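Long-range contact in beta-agarase D (Zobellia galactanivorans, PDB 4ASM), which hydrolyses the beta-1,4-linkages of agarose in a random manner, with retention of the anomeric configuration, through its family GH16 catalytic domain: residues N176-H188 against G212-G224. Residues are numbered along the deposited sequence; the frame is centred on the assembly and turned at random.
Sequences NSYFASKIHLSHH and GVTQWGGKTIRIG
With CG1 anti to its carbonyl carbon (chi1 -54°), I183 lies across the indole of W216, whose CG is placed likewise (chi1 -65°). The two side chains cross at about a right angle. I183 CG1 sits 3.7 Å from the centroid of the W216 five-membered ring, almost on the ring normal, in a CH-pi contact. I183 CD1 continues over the same face, and V213 CG1 covers the opposite one. Two bonds tie W216 to A180 and S181, at and just after the weakly bonded helix around 177-180. Its backbone N donates to A180 O (2.9 Å, 154° at the hydrogen). Its NE1 makes a weak, bent bond to S181 O at 2.9 Å. A180 O also receives a CA-H...O contact from Q215 CA at 3.3 Å. One water donates to S177 O and T214 O, and another lies within bonding distance of S181 O and V213 O. Replacing W216 by alanine is likely to open a gap between I183 and V213 and to deprive S181 O of its weak indole bond. Further along, I183 branches between two isoleucines, tip to tip with both: CD1 meets I221 CD1 (3.7 Å) and CG2 meets I223 CD1 (3.7 Å). This is interior packing of the GH16 beta-sandwich. I221 and I223, on strand 220-229, also touch V139 of strand 133-140. I183 lies on strand 183-191, which pairs with strand 159-166, home of the probable catalytic residues E160 and E165. W216 also touches C166 of that strand, and W208 of strand 207-208 packs on I183 and L185.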
# COMPACT_ATOMS: atom_id res chain seq x y z
N ASN A 176 18.11 -0.01 -8.00
CA ASN A 176 16.64 0.06 -7.91
C ASN A 176 16.03 1.20 -8.75
O ASN A 176 14.88 1.56 -8.56
CB ASN A 176 16.24 0.23 -6.44
CG ASN A 176 14.77 -0.07 -6.19
OD1 ASN A 176 14.27 -1.12 -6.55
ND2 ASN A 176 14.08 0.87 -5.54
N SER A 177 16.81 1.78 -9.65
CA SER A 177 16.33 2.84 -10.55
C SER A 177 15.04 2.53 -11.33
O SER A 177 14.24 3.43 -11.58
CB SER A 177 17.45 3.31 -11.49
OG SER A 177 17.78 2.32 -12.46
N TYR A 178 14.83 1.27 -11.71
CA TYR A 178 13.64 0.91 -12.51
C TYR A 178 12.39 1.11 -11.67
O TYR A 178 11.36 1.58 -12.20
CB TYR A 178 13.74 -0.53 -12.96
CG TYR A 178 12.60 -1.04 -13.81
CD1 TYR A 178 11.43 -1.54 -13.23
CD2 TYR A 178 12.72 -1.09 -15.21
CE1 TYR A 178 10.38 -2.04 -14.03
CE2 TYR A 178 11.69 -1.58 -16.01
CZ TYR A 178 10.53 -2.04 -15.42
OH TYR A 178 9.53 -2.53 -16.22
N PHE A 179 12.47 0.77 -10.38
CA PHE A 179 11.30 0.83 -9.49
C PHE A 179 11.14 2.18 -8.82
O PHE A 179 10.02 2.56 -8.49
CB PHE A 179 11.32 -0.31 -8.47
CG PHE A 179 11.28 -1.65 -9.12
CD1 PHE A 179 10.10 -2.13 -9.68
CD2 PHE A 179 12.44 -2.40 -9.24
CE1 PHE A 179 10.08 -3.37 -10.33
CE2 PHE A 179 12.43 -3.63 -9.88
CZ PHE A 179 11.23 -4.11 -10.43
N ALA A 180 12.24 2.90 -8.63
CA ALA A 180 12.20 4.17 -7.89
C ALA A 180 11.31 5.23 -8.52
O ALA A 180 10.82 6.13 -7.83
CB ALA A 180 13.62 4.70 -7.65
N SER A 181 11.13 5.16 -9.84
CA SER A 181 10.32 6.13 -10.56
C SER A 181 8.82 5.83 -10.52
O SER A 181 8.02 6.58 -11.06
CB SER A 181 10.77 6.23 -12.03
OG SER A 181 10.54 4.99 -12.66
N LYS A 182 8.43 4.72 -9.86
CA LYS A 182 7.03 4.29 -9.90
C LYS A 182 6.39 4.18 -8.51
O LYS A 182 7.09 3.98 -7.49
CB LYS A 182 6.93 2.93 -10.61
CG LYS A 182 7.48 2.96 -12.06
CD LYS A 182 6.69 3.95 -12.95
CE LYS A 182 7.02 3.85 -14.46
NZ LYS A 182 8.37 4.40 -14.75
N ILE A 183 5.07 4.32 -8.48
CA ILE A 183 4.29 4.00 -7.28
C ILE A 183 3.38 2.86 -7.68
O ILE A 183 2.65 2.96 -8.65
CB ILE A 183 3.45 5.19 -6.75
CG1 ILE A 183 4.32 6.44 -6.53
CG2 ILE A 183 2.66 4.77 -5.46
CD1 ILE A 183 3.56 7.66 -6.07
N HIS A 184 3.47 1.75 -6.95
CA HIS A 184 2.56 0.65 -7.21
C HIS A 184 1.19 0.93 -6.62
O HIS A 184 1.05 1.07 -5.40
CB HIS A 184 3.11 -0.67 -6.67
CG HIS A 184 2.42 -1.88 -7.22
ND1 HIS A 184 2.30 -3.05 -6.49
CD2 HIS A 184 1.79 -2.10 -8.39
CE1 HIS A 184 1.65 -3.95 -7.22
NE2 HIS A 184 1.32 -3.39 -8.37
N LEU A 185 0.20 1.04 -7.50
CA LEU A 185 -1.19 1.32 -7.12
C LEU A 185 -1.88 -0.04 -7.12
O LEU A 185 -2.05 -0.67 -8.18
CB LEU A 185 -1.87 2.31 -8.08
CG LEU A 185 -1.08 3.61 -8.26
CD1 LEU A 185 -1.78 4.45 -9.31
CD2 LEU A 185 -0.99 4.34 -6.93
N SER A 186 -2.21 -0.54 -5.92
CA SER A 186 -2.41 -1.97 -5.77
C SER A 186 -3.47 -2.36 -4.75
O SER A 186 -4.03 -1.53 -4.04
CB SER A 186 -1.05 -2.60 -5.41
OG SER A 186 -1.04 -4.02 -5.52
N HIS A 187 -3.74 -3.66 -4.72
CA HIS A 187 -4.61 -4.28 -3.72
C HIS A 187 -4.21 -5.73 -3.72
O HIS A 187 -3.43 -6.15 -4.55
CB HIS A 187 -6.10 -4.10 -4.07
CG HIS A 187 -6.58 -5.00 -5.17
ND1 HIS A 187 -6.58 -4.63 -6.50
CD2 HIS A 187 -7.07 -6.27 -5.14
CE1 HIS A 187 -7.06 -5.62 -7.23
NE2 HIS A 187 -7.38 -6.62 -6.43
N HIS A 188 -4.70 -6.51 -2.76
CA HIS A 188 -4.48 -7.95 -2.82
C HIS A 188 -5.76 -8.66 -2.43
O HIS A 188 -6.52 -8.17 -1.60
CB HIS A 188 -3.41 -8.40 -1.82
CG HIS A 188 -1.99 -8.12 -2.22
ND1 HIS A 188 -1.42 -6.86 -2.22
CD2 HIS A 188 -0.99 -8.98 -2.53
CE1 HIS A 188 -0.14 -6.96 -2.56
NE2 HIS A 188 0.14 -8.24 -2.75
N GLY A 212 9.21 13.38 -15.87
CA GLY A 212 10.03 14.32 -15.10
C GLY A 212 10.28 13.90 -13.66
O GLY A 212 11.09 14.55 -12.97
N VAL A 213 9.61 12.85 -13.19
CA VAL A 213 9.89 12.30 -11.85
C VAL A 213 10.75 11.03 -12.00
O VAL A 213 10.26 10.00 -12.51
CB VAL A 213 8.59 12.04 -11.02
CG1 VAL A 213 8.93 11.42 -9.65
CG2 VAL A 213 7.79 13.32 -10.83
N THR A 214 12.03 11.14 -11.64
CA THR A 214 12.96 10.03 -11.74
C THR A 214 12.89 9.14 -10.53
O THR A 214 13.24 7.97 -10.62
CB THR A 214 14.45 10.42 -11.60
OG1 THR A 214 14.63 11.82 -11.52
CG2 THR A 214 15.34 9.69 -12.61
N GLN A 215 12.56 9.74 -9.38
CA GLN A 215 12.43 8.96 -8.15
C GLN A 215 11.42 9.60 -7.24
O GLN A 215 11.32 10.82 -7.17
CB GLN A 215 13.78 8.82 -7.42
CG GLN A 215 14.34 10.12 -6.80
CD GLN A 215 15.57 9.85 -5.96
OE1 GLN A 215 15.52 9.85 -4.73
NE2 GLN A 215 16.68 9.60 -6.62
N TRP A 216 10.68 8.74 -6.53
CA TRP A 216 9.74 9.23 -5.51
C TRP A 216 10.39 9.37 -4.15
O TRP A 216 9.90 10.13 -3.32
CB TRP A 216 8.49 8.35 -5.46
CG TRP A 216 7.72 8.44 -6.73
CD1 TRP A 216 7.69 7.53 -7.76
CD2 TRP A 216 6.86 9.52 -7.12
NE1 TRP A 216 6.87 7.99 -8.76
CE2 TRP A 216 6.33 9.19 -8.39
CE3 TRP A 216 6.46 10.73 -6.50
CZ2 TRP A 216 5.45 10.04 -9.08
CZ3 TRP A 216 5.57 11.57 -7.18
CH2 TRP A 216 5.08 11.22 -8.46
N GLY A 217 11.48 8.63 -3.93
CA GLY A 217 12.18 8.66 -2.65
C GLY A 217 12.62 10.08 -2.31
O GLY A 217 13.24 10.76 -3.13
N GLY A 218 12.31 10.51 -1.10
CA GLY A 218 12.64 11.88 -0.67
C GLY A 218 11.62 12.94 -1.03
O GLY A 218 11.72 14.08 -0.55
N LYS A 219 10.64 12.59 -1.86
CA LYS A 219 9.57 13.53 -2.23
C LYS A 219 8.43 13.41 -1.23
O LYS A 219 8.10 12.29 -0.78
CB LYS A 219 9.03 13.26 -3.64
CG LYS A 219 10.01 13.57 -4.74
CD LYS A 219 9.37 13.38 -6.12
CE LYS A 219 9.80 14.46 -7.09
NZ LYS A 219 8.95 15.68 -6.94
N THR A 220 7.82 14.54 -0.87
CA THR A 220 6.57 14.45 -0.13
C THR A 220 5.38 14.65 -1.04
O THR A 220 5.29 15.62 -1.82
CB THR A 220 6.51 15.11 1.30
OG1 THR A 220 5.31 15.90 1.53
CG2 THR A 220 7.80 15.68 1.75
N ILE A 221 4.49 13.67 -0.97
CA ILE A 221 3.35 13.57 -1.85
C ILE A 221 2.09 13.43 -1.00
O ILE A 221 2.16 13.07 0.19
CB ILE A 221 3.47 12.37 -2.82
CG1 ILE A 221 3.49 11.03 -2.07
CG2 ILE A 221 4.73 12.47 -3.70
CD1 ILE A 221 3.36 9.81 -3.05
N ARG A 222 0.94 13.71 -1.60
CA ARG A 222 -0.34 13.27 -1.05
C ARG A 222 -0.79 12.08 -1.88
O ARG A 222 -0.76 12.13 -3.11
CB ARG A 222 -1.39 14.37 -1.16
CG ARG A 222 -1.16 15.52 -0.23
CD ARG A 222 -2.42 16.35 -0.22
NE ARG A 222 -2.62 17.16 -1.42
CZ ARG A 222 -3.72 17.17 -2.18
NH1 ARG A 222 -4.78 16.39 -1.95
NH2 ARG A 222 -3.76 18.01 -3.21
N ILE A 223 -1.18 11.01 -1.21
CA ILE A 223 -1.65 9.82 -1.94
C ILE A 223 -2.84 9.24 -1.20
O ILE A 223 -2.83 9.13 0.03
CB ILE A 223 -0.50 8.81 -2.17
CG1 ILE A 223 -0.96 7.60 -3.01
CG2 ILE A 223 0.14 8.38 -0.85
CD1 ILE A 223 0.22 6.83 -3.60
N GLY A 224 -3.85 8.84 -1.95
CA GLY A 224 -5.08 8.34 -1.32
C GLY A 224 -5.83 7.39 -2.21
O GLY A 224 -5.61 7.34 -3.42
O HOH W 1 15.13 6.04 -10.96
O HOH W 2 7.83 8.70 -12.70